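Local coordinates for protein rhodopsin (Todarodes pacificus, PDB 2Z73) that detects light through a bound retinal chromophore, whose 11-cis to all-trans isomerization switches on G-protein signalling to phospholipase C for vision in dim light, at residues Trp166-Tyr177 and Thr196-Leu207. Sequence-based numbering, arbitrary orientation.
Sequences WAIGPIFGWGAY and TTRSNILCMFIL. With RET (retinal), chain D.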
loop_
_atom_site.group_PDB
_atom_site.type_symbol
_atom_site.label_atom_id
_atom_site.label_comp_id
_atom_site.label_asym_id
_atom_site.label_seq_id
_atom_site.Cartn_x
_atom_site.Cartn_y
_atom_site.Cartn_z
ATOM N N TRP A 166 12.283 -10.566 0.675
ATOM C CA TRP A 166 13.098 -9.364 0.694
ATOM C C TRP A 166 13.101 -8.603 2.006
ATOM O O TRP A 166 13.789 -7.592 2.134
ATOM C CB TRP A 166 12.684 -8.445 -0.458
ATOM C CG TRP A 166 12.849 -9.122 -1.774
ATOM C CD1 TRP A 166 11.895 -9.295 -2.730
ATOM C CD2 TRP A 166 14.020 -9.799 -2.244
ATOM N NE1 TRP A 166 12.394 -10.046 -3.768
ATOM C CE2 TRP A 166 13.698 -10.369 -3.494
ATOM C CE3 TRP A 166 15.312 -9.984 -1.728
ATOM C CZ2 TRP A 166 14.621 -11.114 -4.243
ATOM C CZ3 TRP A 166 16.234 -10.725 -2.473
ATOM C CH2 TRP A 166 15.880 -11.281 -3.718
ATOM N N ALA A 167 12.348 -9.088 2.985
ATOM C CA ALA A 167 12.299 -8.421 4.276
ATOM C C ALA A 167 12.927 -9.269 5.368
ATOM O O ALA A 167 13.276 -8.757 6.434
ATOM C CB ALA A 167 10.861 -8.096 4.642
ATOM N N ILE A 168 13.099 -10.558 5.099
ATOM C CA ILE A 168 13.653 -11.445 6.109
ATOM C C ILE A 168 15.174 -11.441 6.228
ATOM O O ILE A 168 15.725 -11.997 7.182
ATOM C CB ILE A 168 13.158 -12.891 5.898
ATOM C CG1 ILE A 168 13.245 -13.653 7.220
ATOM C CG2 ILE A 168 13.962 -13.579 4.799
ATOM C CD1 ILE A 168 12.349 -14.881 7.275
ATOM N N GLY A 169 15.852 -10.807 5.276
ATOM C CA GLY A 169 17.300 -10.763 5.313
ATOM C C GLY A 169 17.845 -10.425 6.686
ATOM O O GLY A 169 18.505 -11.252 7.312
ATOM N N PRO A 170 17.575 -9.216 7.192
ATOM C CA PRO A 170 18.059 -8.795 8.504
ATOM C C PRO A 170 17.749 -9.777 9.634
ATOM O O PRO A 170 18.410 -9.766 10.681
ATOM C CB PRO A 170 17.374 -7.450 8.699
ATOM C CG PRO A 170 17.324 -6.923 7.311
ATOM C CD PRO A 170 16.820 -8.129 6.556
ATOM N N ILE A 171 16.746 -10.623 9.433
ATOM C CA ILE A 171 16.386 -11.595 10.455
ATOM C C ILE A 171 17.496 -12.631 10.566
ATOM O O ILE A 171 17.707 -13.217 11.627
ATOM C CB ILE A 171 15.055 -12.300 10.122
ATOM C CG1 ILE A 171 13.912 -11.289 10.186
ATOM C CG2 ILE A 171 14.816 -13.473 11.076
ATOM C CD1 ILE A 171 13.733 -10.638 11.544
ATOM N N PHE A 172 18.220 -12.838 9.472
ATOM C CA PHE A 172 19.293 -13.820 9.466
ATOM C C PHE A 172 20.703 -13.257 9.377
ATOM O O PHE A 172 21.647 -13.984 9.083
ATOM C CB PHE A 172 19.057 -14.828 8.343
ATOM C CG PHE A 172 17.891 -15.736 8.593
ATOM C CD1 PHE A 172 17.815 -16.471 9.778
ATOM C CD2 PHE A 172 16.870 -15.863 7.658
ATOM C CE1 PHE A 172 16.738 -17.317 10.027
ATOM C CE2 PHE A 172 15.789 -16.707 7.895
ATOM C CZ PHE A 172 15.723 -17.434 9.082
ATOM N N GLY A 173 20.850 -11.963 9.641
ATOM C CA GLY A 173 22.169 -11.354 9.604
ATOM C C GLY A 173 22.456 -10.522 8.371
ATOM O O GLY A 173 23.262 -9.597 8.412
ATOM N N TRP A 174 21.805 -10.857 7.269
ATOM C CA TRP A 174 21.997 -10.121 6.029
ATOM C C TRP A 174 21.282 -8.777 6.170
ATOM O O TRP A 174 20.290 -8.498 5.490
ATOM C CB TRP A 174 21.428 -10.931 4.872
ATOM C CG TRP A 174 21.648 -10.335 3.531
ATOM C CD1 TRP A 174 22.657 -9.497 3.157
ATOM C CD2 TRP A 174 20.876 -10.591 2.356
ATOM N NE1 TRP A 174 22.563 -9.218 1.815
ATOM C CE2 TRP A 174 21.477 -9.877 1.298
ATOM C CE3 TRP A 174 19.738 -11.362 2.093
ATOM C CZ2 TRP A 174 20.975 -9.909 -0.007
ATOM C CZ3 TRP A 174 19.238 -11.398 0.795
ATOM C CH2 TRP A 174 19.859 -10.674 -0.239
ATOM N N GLY A 175 21.805 -7.957 7.071
ATOM C CA GLY A 175 21.226 -6.660 7.338
ATOM C C GLY A 175 20.784 -6.650 8.789
ATOM O O GLY A 175 21.121 -7.563 9.551
ATOM N N ALA A 176 20.030 -5.637 9.193
ATOM C CA ALA A 176 19.591 -5.596 10.565
ATOM C C ALA A 176 18.411 -4.670 10.787
ATOM O O ALA A 176 18.163 -3.737 10.017
ATOM C CB ALA A 176 20.745 -5.198 11.466
ATOM N N TYR A 177 17.681 -4.953 11.858
ATOM C CA TYR A 177 16.532 -4.168 12.252
ATOM C C TYR A 177 16.859 -3.592 13.618
ATOM O O TYR A 177 17.029 -4.320 14.589
ATOM C CB TYR A 177 15.291 -5.052 12.321
ATOM C CG TYR A 177 14.684 -5.329 10.970
ATOM C CD1 TYR A 177 14.203 -4.280 10.189
ATOM C CD2 TYR A 177 14.563 -6.632 10.480
ATOM C CE1 TYR A 177 13.605 -4.513 8.954
ATOM C CE2 TYR A 177 13.961 -6.879 9.231
ATOM C CZ TYR A 177 13.480 -5.807 8.480
ATOM O OH TYR A 177 12.845 -6.001 7.278
ATOM N N THR A 196 27.792 -6.737 3.649
ATOM C CA THR A 196 26.544 -7.405 3.982
ATOM C C THR A 196 25.353 -6.452 4.014
ATOM O O THR A 196 24.404 -6.614 3.258
ATOM C CB THR A 196 26.640 -8.100 5.359
ATOM O OG1 THR A 196 27.782 -8.964 5.378
ATOM C CG2 THR A 196 25.374 -8.922 5.632
ATOM N N THR A 197 25.416 -5.462 4.899
ATOM C CA THR A 197 24.332 -4.499 5.045
ATOM C C THR A 197 23.968 -3.797 3.746
ATOM O O THR A 197 22.783 -3.653 3.416
ATOM C CB THR A 197 24.671 -3.413 6.078
ATOM O OG1 THR A 197 25.061 -4.023 7.321
ATOM C CG2 THR A 197 23.454 -2.524 6.308
ATOM N N ARG A 198 24.981 -3.364 3.002
ATOM C CA ARG A 198 24.751 -2.646 1.752
ATOM C C ARG A 198 24.087 -3.477 0.674
ATOM O O ARG A 198 23.275 -2.960 -0.095
ATOM C CB ARG A 198 26.071 -2.068 1.228
ATOM C CG ARG A 198 25.940 -1.286 -0.067
ATOM C CD ARG A 198 27.183 -0.456 -0.341
ATOM N NE ARG A 198 27.224 0.750 0.482
ATOM C CZ ARG A 198 28.211 1.642 0.453
ATOM N NH1 ARG A 198 29.242 1.457 -0.358
ATOM N NH2 ARG A 198 28.161 2.722 1.224
ATOM N N SER A 199 24.422 -4.761 0.602
ATOM C CA SER A 199 23.819 -5.639 -0.402
ATOM C C SER A 199 22.341 -5.844 -0.088
ATOM O O SER A 199 21.495 -5.847 -0.990
ATOM C CB SER A 199 24.537 -6.998 -0.447
ATOM O OG SER A 199 24.631 -7.592 0.834
ATOM N N ASN A 200 22.029 -6.007 1.192
ATOM C CA ASN A 200 20.648 -6.193 1.601
ATOM C C ASN A 200 19.851 -4.928 1.303
ATOM O O ASN A 200 18.699 -5.002 0.885
ATOM C CB ASN A 200 20.565 -6.535 3.085
ATOM C CG ASN A 200 19.156 -6.883 3.516
ATOM O OD1 ASN A 200 18.530 -6.152 4.282
ATOM N ND2 ASN A 200 18.649 -8.008 3.020
ATOM N N ILE A 201 20.457 -3.766 1.517
ATOM C CA ILE A 201 19.766 -2.513 1.213
ATOM C C ILE A 201 19.513 -2.458 -0.287
ATOM O O ILE A 201 18.392 -2.221 -0.731
ATOM C CB ILE A 201 20.600 -1.275 1.597
ATOM C CG1 ILE A 201 20.685 -1.153 3.114
ATOM C CG2 ILE A 201 19.985 -0.034 0.983
ATOM C CD1 ILE A 201 21.469 0.028 3.590
ATOM N N LEU A 202 20.561 -2.682 -1.073
ATOM C CA LEU A 202 20.421 -2.645 -2.524
ATOM C C LEU A 202 19.344 -3.622 -2.987
ATOM O O LEU A 202 18.607 -3.351 -3.940
ATOM C CB LEU A 202 21.760 -2.972 -3.191
ATOM C CG LEU A 202 22.851 -1.938 -2.900
ATOM C CD1 LEU A 202 24.165 -2.416 -3.470
ATOM C CD2 LEU A 202 22.460 -0.587 -3.487
ATOM N N CYS A 203 19.254 -4.758 -2.303
ATOM C CA CYS A 203 18.255 -5.760 -2.636
ATOM C C CYS A 203 16.852 -5.258 -2.294
ATOM O O CYS A 203 15.904 -5.455 -3.066
ATOM C CB CYS A 203 18.531 -7.054 -1.876
ATOM S SG CYS A 203 19.738 -8.126 -2.654
ATOM N N MET A 204 16.726 -4.621 -1.131
ATOM C CA MET A 204 15.445 -4.096 -0.695
ATOM C C MET A 204 14.931 -3.085 -1.699
ATOM O O MET A 204 13.816 -3.214 -2.214
ATOM C CB MET A 204 15.562 -3.438 0.681
ATOM C CG MET A 204 15.425 -4.409 1.847
ATOM S SD MET A 204 15.443 -3.588 3.431
ATOM C CE MET A 204 15.199 -4.973 4.522
ATOM N N PHE A 205 15.753 -2.079 -1.980
ATOM C CA PHE A 205 15.397 -1.031 -2.921
ATOM C C PHE A 205 15.113 -1.527 -4.333
ATOM O O PHE A 205 14.123 -1.148 -4.948
ATOM C CB PHE A 205 16.515 0.001 -2.967
ATOM C CG PHE A 205 16.402 1.059 -1.914
ATOM C CD1 PHE A 205 15.687 2.222 -2.159
ATOM C CD2 PHE A 205 16.983 0.889 -0.674
ATOM C CE1 PHE A 205 15.555 3.198 -1.185
ATOM C CE2 PHE A 205 16.855 1.857 0.303
ATOM C CZ PHE A 205 16.136 3.018 0.045
ATOM N N ILE A 206 15.984 -2.378 -4.854
ATOM C CA ILE A 206 15.809 -2.879 -6.210
ATOM C C ILE A 206 14.759 -3.985 -6.324
ATOM O O ILE A 206 13.830 -3.877 -7.123
ATOM C CB ILE A 206 17.170 -3.347 -6.775
ATOM C CG1 ILE A 206 18.142 -2.166 -6.752
ATOM C CG2 ILE A 206 17.016 -3.833 -8.199
ATOM C CD1 ILE A 206 19.597 -2.545 -6.887
ATOM N N LEU A 207 14.888 -5.039 -5.524
ATOM C CA LEU A 207 13.922 -6.133 -5.589
ATOM C C LEU A 207 12.587 -5.808 -4.924
ATOM O O LEU A 207 11.523 -6.059 -5.483
ATOM C CB LEU A 207 14.500 -7.404 -4.966
ATOM C CG LEU A 207 15.623 -8.114 -5.731
ATOM C CD1 LEU A 207 15.200 -8.318 -7.182
ATOM C CD2 LEU A 207 16.899 -7.295 -5.655
HETATM C C1 RET D . 12.320 1.093 0.927
HETATM C C2 RET D . 11.863 1.987 -0.260
HETATM C C3 RET D . 10.397 2.388 -0.255
HETATM C C4 RET D . 9.453 1.187 -0.077
HETATM C C5 RET D . 9.874 0.264 1.067
HETATM C C6 RET D . 11.161 0.206 1.540
HETATM C C7 RET D . 11.566 -0.706 2.690
HETATM C C8 RET D . 11.205 -0.509 4.032
HETATM C C9 RET D . 11.438 -1.308 5.243
HETATM C C10 RET D . 10.894 -0.767 6.340
HETATM C C11 RET D . 10.826 -1.240 7.706
HETATM C C12 RET D . 10.248 -0.624 8.782
HETATM C C13 RET D . 9.619 0.731 9.025
HETATM C C14 RET D . 9.038 1.008 10.232
HETATM C C15 RET D . 8.423 2.301 10.554
HETATM C C16 RET D . 13.483 0.213 0.470
HETATM C C17 RET D . 12.924 2.076 1.982
HETATM C C18 RET D . 8.686 -0.522 1.556
HETATM C C19 RET D . 12.189 -2.623 5.170
HETATM C C20 RET D . 9.679 1.747 7.863
HETATM O O HOH W 1 15.913 -9.741 2.718
#
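Beside the retinal pocket of this opsin, the extracellular end of transmembrane helix 4 and the turn after it pack on transmembrane helix 5, with Trp174 lying across Asn200. With CG turned away from the backbone N (chi1 -176°), the indole runs along helix 5, offering both an N-H and a broad face. NE1 donates to Ser199 OG (2.8 Å), which lies in the ring plane and itself donates to Thr196 O (2.6 Å), while Asn200 CB packs 3.7 Å from the five-membered ring centroid, over its face. Cys203 SG makes an oblique sulfur-aromatic contact, 3.4 Å from Trp174 CZ2. A phenylalanine in place of Trp174 would probably leave Ser199 without its indole donor and reduce the packing against Cys203. Gly175 has positive phi, and a side chain there would strike Asn200, whose buried ND2 donates to a water that also accepts from Gly169 N. Nearer the cytoplasm, Leu207 CB sits over Trp166, 3.5 Å from its five-membered ring centroid. Unbranched Met204, extended beyond CG, brings CE 3.8 Å from Tyr177 OH and SD 3.8 Å from retinal C19. Tyr177 OH donates to Ala167 O, on an in-plane lone pair, tying the chain across the turn. Such helix 4-helix 5 packing beside retinal is part of the seven-transmembrane-helix fold of class A G-protein-coupled receptors.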